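Local coordinates for B-cell lymphoma 3-encoded protein (Homo sapiens, PDB 1K1A) that regulates transcription of NF-kappa-B target genes, inhibiting nuclear translocation of the p50 subunit in the cytoplasm and acting as a transcriptional activator in the nucleus, at residues A53-P59 / H89-C94. Coordinates in Å, arbitrary orientation, origin at the centre of the assembly. Residue numbers count along the deposited sequence, not the author numbering.
Sequences AVITTLP and HRSPTC
In ankyrin repeat proteins equivalent turns of successive repeats lie side by side, and Bcl-3 illustrates this where its second repeat meets its third. Both segments run from the end of one helix through a tight turn into the next. In 53-59 a Schellman motif closes the first helix: Thr57 has positive phi (63°), and Leu58 N bonds Ala53 O (2.9 Å) and Thr57 N bonds Val54 O (3.0 Å). Arg90 holds the corresponding position in 89-94. Cys94 has the most surface covered by the other segment (86 Å²). Its chi1 of -80° (m) sets SG against the facing turn, 3.8 Å from both Thr57 CA and Leu58 N, and 4.0 Å from Pro59 CD; the CA atoms of Pro59 and Cys94 lie 4.7 Å apart. At the other end His89, also m, lays its ring face over Ile55 CA, 4.2 Å from the ring centroid, a CH-pi contact, while a water bound to His89 ND1 (2.8 Å) reaches Ile55 O weakly (3.4 Å). Pro59 CB lies 4.1 Å from Thr93 O, and Ser91 OG N-caps its helix through a weak bond from Cys94 N (3.4 Å). Like turns of consecutive helix-turn-helix units thus pack side by side, as in the ankyrin repeat solenoid.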
ATOM      1  N   ALA A  53      -9.285  12.898  -8.324  1.00 10.87           N
ATOM      2  CA  ALA A  53     -10.521  12.282  -7.864  1.00 11.54           C
ATOM      3  C   ALA A  53     -10.271  11.436  -6.623  1.00 12.29           C
ATOM      4  O   ALA A  53     -11.100  11.404  -5.719  1.00 12.47           O
ATOM      5  CB  ALA A  53     -11.142  11.448  -8.958  1.00 11.41           C
ATOM      6  N   VAL A  54      -9.132  10.750  -6.586  1.00 12.53           N
ATOM      7  CA  VAL A  54      -8.779   9.923  -5.436  1.00 13.94           C
ATOM      8  C   VAL A  54      -8.371  10.806  -4.258  1.00 14.79           C
ATOM      9  O   VAL A  54      -8.784  10.579  -3.113  1.00 15.02           O
ATOM     10  CB  VAL A  54      -7.624   8.976  -5.767  1.00 14.08           C
ATOM     11  CG1 VAL A  54      -7.148   8.255  -4.507  1.00 14.51           C
ATOM     12  CG2 VAL A  54      -8.041   7.992  -6.843  1.00 14.02           C
ATOM     13  N   ILE A  55      -7.575  11.826  -4.548  1.00 15.88           N
ATOM     14  CA  ILE A  55      -7.118  12.755  -3.524  1.00 17.35           C
ATOM     15  C   ILE A  55      -8.293  13.519  -2.888  1.00 17.60           C
ATOM     16  O   ILE A  55      -8.271  13.816  -1.699  1.00 17.93           O
ATOM     17  CB  ILE A  55      -6.089  13.740  -4.126  1.00 17.28           C
ATOM     18  CG1 ILE A  55      -4.724  13.063  -4.298  1.00 18.52           C
ATOM     19  CG2 ILE A  55      -5.976  14.995  -3.269  1.00 18.61           C
ATOM     20  CD1 ILE A  55      -3.859  13.696  -5.382  1.00 20.02           C
ATOM     21  N   THR A  56      -9.313  13.826  -3.683  1.00 18.03           N
ATOM     22  CA  THR A  56     -10.487  14.557  -3.187  1.00 18.76           C
ATOM     23  C   THR A  56     -11.473  13.607  -2.494  1.00 18.61           C
ATOM     24  O   THR A  56     -12.397  14.051  -1.818  1.00 18.39           O
ATOM     25  CB  THR A  56     -11.223  15.293  -4.346  1.00 18.31           C
ATOM     26  OG1 THR A  56     -10.313  16.131  -5.067  1.00 20.05           O
ATOM     27  CG2 THR A  56     -12.235  16.299  -3.794  1.00 20.12           C
ATOM     28  N   THR A  57     -11.244  12.305  -2.654  1.00 18.58           N
ATOM     29  CA  THR A  57     -12.150  11.246  -2.177  1.00 18.91           C
ATOM     30  C   THR A  57     -13.535  11.283  -2.836  1.00 18.02           C
ATOM     31  O   THR A  57     -14.551  11.434  -2.172  1.00 18.91           O
ATOM     32  CB  THR A  57     -12.263  11.204  -0.632  1.00 19.44           C
ATOM     33  OG1 THR A  57     -12.948  12.371  -0.147  1.00 21.18           O
ATOM     34  CG2 THR A  57     -10.888  11.292   0.000  1.00 21.00           C
ATOM     35  N   LEU A  58     -13.555  11.123  -4.151  1.00 17.03           N
ATOM     36  CA  LEU A  58     -14.793  11.120  -4.921  1.00 15.97           C
ATOM     37  C   LEU A  58     -14.933   9.811  -5.687  1.00 15.32           C
ATOM     38  O   LEU A  58     -14.635   9.751  -6.884  1.00 15.01           O
ATOM     39  CB  LEU A  58     -14.781  12.286  -5.906  1.00 15.59           C
ATOM     40  CG  LEU A  58     -14.755  13.683  -5.293  1.00 16.20           C
ATOM     41  CD1 LEU A  58     -14.413  14.730  -6.357  1.00 15.65           C
ATOM     42  CD2 LEU A  58     -16.100  13.991  -4.633  1.00 16.18           C
ATOM     43  N   PRO A  59     -15.394   8.764  -5.010  1.00 15.17           N
ATOM     44  CA  PRO A  59     -15.512   7.439  -5.632  1.00 14.63           C
ATOM     45  C   PRO A  59     -16.347   7.434  -6.924  1.00 14.33           C
ATOM     46  O   PRO A  59     -15.979   6.754  -7.888  1.00 14.10           O
ATOM     47  CB  PRO A  59     -16.173   6.597  -4.535  1.00 15.81           C
ATOM     48  CG  PRO A  59     -16.795   7.609  -3.609  1.00 16.55           C
ATOM     49  CD  PRO A  59     -15.848   8.761  -3.607  1.00 15.35           C
ATOM     50  N   HIS A  89      -4.321   7.938   1.319  1.00 16.28           N
ATOM     51  CA  HIS A  89      -5.439   8.768   1.768  1.00 17.22           C
ATOM     52  C   HIS A  89      -6.466   7.970   2.561  1.00 17.25           C
ATOM     53  O   HIS A  89      -7.582   8.437   2.792  1.00 18.17           O
ATOM     54  CB  HIS A  89      -6.109   9.487   0.594  1.00 17.04           C
ATOM     55  CG  HIS A  89      -5.348  10.676   0.103  1.00 17.84           C
ATOM     56  ND1 HIS A  89      -5.610  11.961   0.534  1.00 20.48           N
ATOM     57  CD2 HIS A  89      -4.329  10.777  -0.782  1.00 18.83           C
ATOM     58  CE1 HIS A  89      -4.786  12.801  -0.068  1.00 19.36           C
ATOM     59  NE2 HIS A  89      -3.994  12.105  -0.866  1.00 20.23           N
ATOM     60  N   ARG A  90      -6.080   6.767   2.976  1.00 17.50           N
ATOM     61  CA  ARG A  90      -6.948   5.902   3.773  1.00 17.99           C
ATOM     62  C   ARG A  90      -8.385   5.842   3.235  1.00 18.28           C
ATOM     63  O   ARG A  90      -9.340   6.020   3.994  1.00 18.35           O
ATOM     64  CB  ARG A  90      -6.973   6.382   5.231  1.00 18.15           C
ATOM     65  CG  ARG A  90      -5.599   6.525   5.892  1.00 18.72           C
ATOM     66  CD  ARG A  90      -5.674   7.037   7.328  1.00 22.27           C
ATOM     67  NE  ARG A  90      -4.405   6.918   8.054  1.00 24.02           N
ATOM     68  CZ  ARG A  90      -3.486   7.871   8.117  1.00 26.09           C
ATOM     69  NH1 ARG A  90      -3.671   9.017   7.487  1.00 26.81           N
ATOM     70  NH2 ARG A  90      -2.365   7.674   8.800  1.00 27.59           N
ATOM     71  N   SER A  91      -8.537   5.575   1.940  1.00 18.02           N
ATOM     72  CA  SER A  91      -9.851   5.620   1.302  1.00 17.92           C
ATOM     73  C   SER A  91     -10.220   4.304   0.657  1.00 17.52           C
ATOM     74  O   SER A  91     -10.009   4.106  -0.535  1.00 17.38           O
ATOM     75  CB  SER A  91      -9.897   6.744   0.258  1.00 18.05           C
ATOM     76  OG  SER A  91     -11.183   6.842  -0.329  1.00 19.60           O
ATOM     77  N   PRO A  92     -10.777   3.404   1.455  1.00 17.45           N
ATOM     78  CA  PRO A  92     -11.233   2.106   0.958  1.00 16.82           C
ATOM     79  C   PRO A  92     -12.292   2.224  -0.144  1.00 16.54           C
ATOM     80  O   PRO A  92     -12.350   1.360  -1.010  1.00 15.64           O
ATOM     81  CB  PRO A  92     -11.862   1.460   2.198  1.00 17.34           C
ATOM     82  CG  PRO A  92     -11.275   2.172   3.352  1.00 17.96           C
ATOM     83  CD  PRO A  92     -10.982   3.555   2.904  1.00 17.55           C
ATOM     84  N   THR A  93     -13.126   3.257  -0.100  1.00 16.68           N
ATOM     85  CA  THR A  93     -14.167   3.393  -1.118  1.00 16.85           C
ATOM     86  C   THR A  93     -13.590   3.771  -2.473  1.00 16.18           C
ATOM     87  O   THR A  93     -14.059   3.295  -3.501  1.00 16.24           O
ATOM     88  CB  THR A  93     -15.264   4.388  -0.693  1.00 17.45           C
ATOM     89  OG1 THR A  93     -14.674   5.651  -0.376  1.00 19.28           O
ATOM     90  CG2 THR A  93     -15.894   3.942   0.619  1.00 17.65           C
ATOM     91  N   CYS A  94     -12.577   4.632  -2.480  1.00 15.25           N
ATOM     92  CA  CYS A  94     -11.932   4.986  -3.737  1.00 15.09           C
ATOM     93  C   CYS A  94     -11.141   3.798  -4.273  1.00 14.02           C
ATOM     94  O   CYS A  94     -11.093   3.568  -5.481  1.00 13.62           O
ATOM     95  CB  CYS A  94     -11.033   6.207  -3.576  1.00 15.13           C
ATOM     96  SG  CYS A  94     -11.932   7.770  -3.578  1.00 19.29           S
TER
HETATM   97  O   HOH W   1      -8.052  12.822   1.590  1.00 32.75           O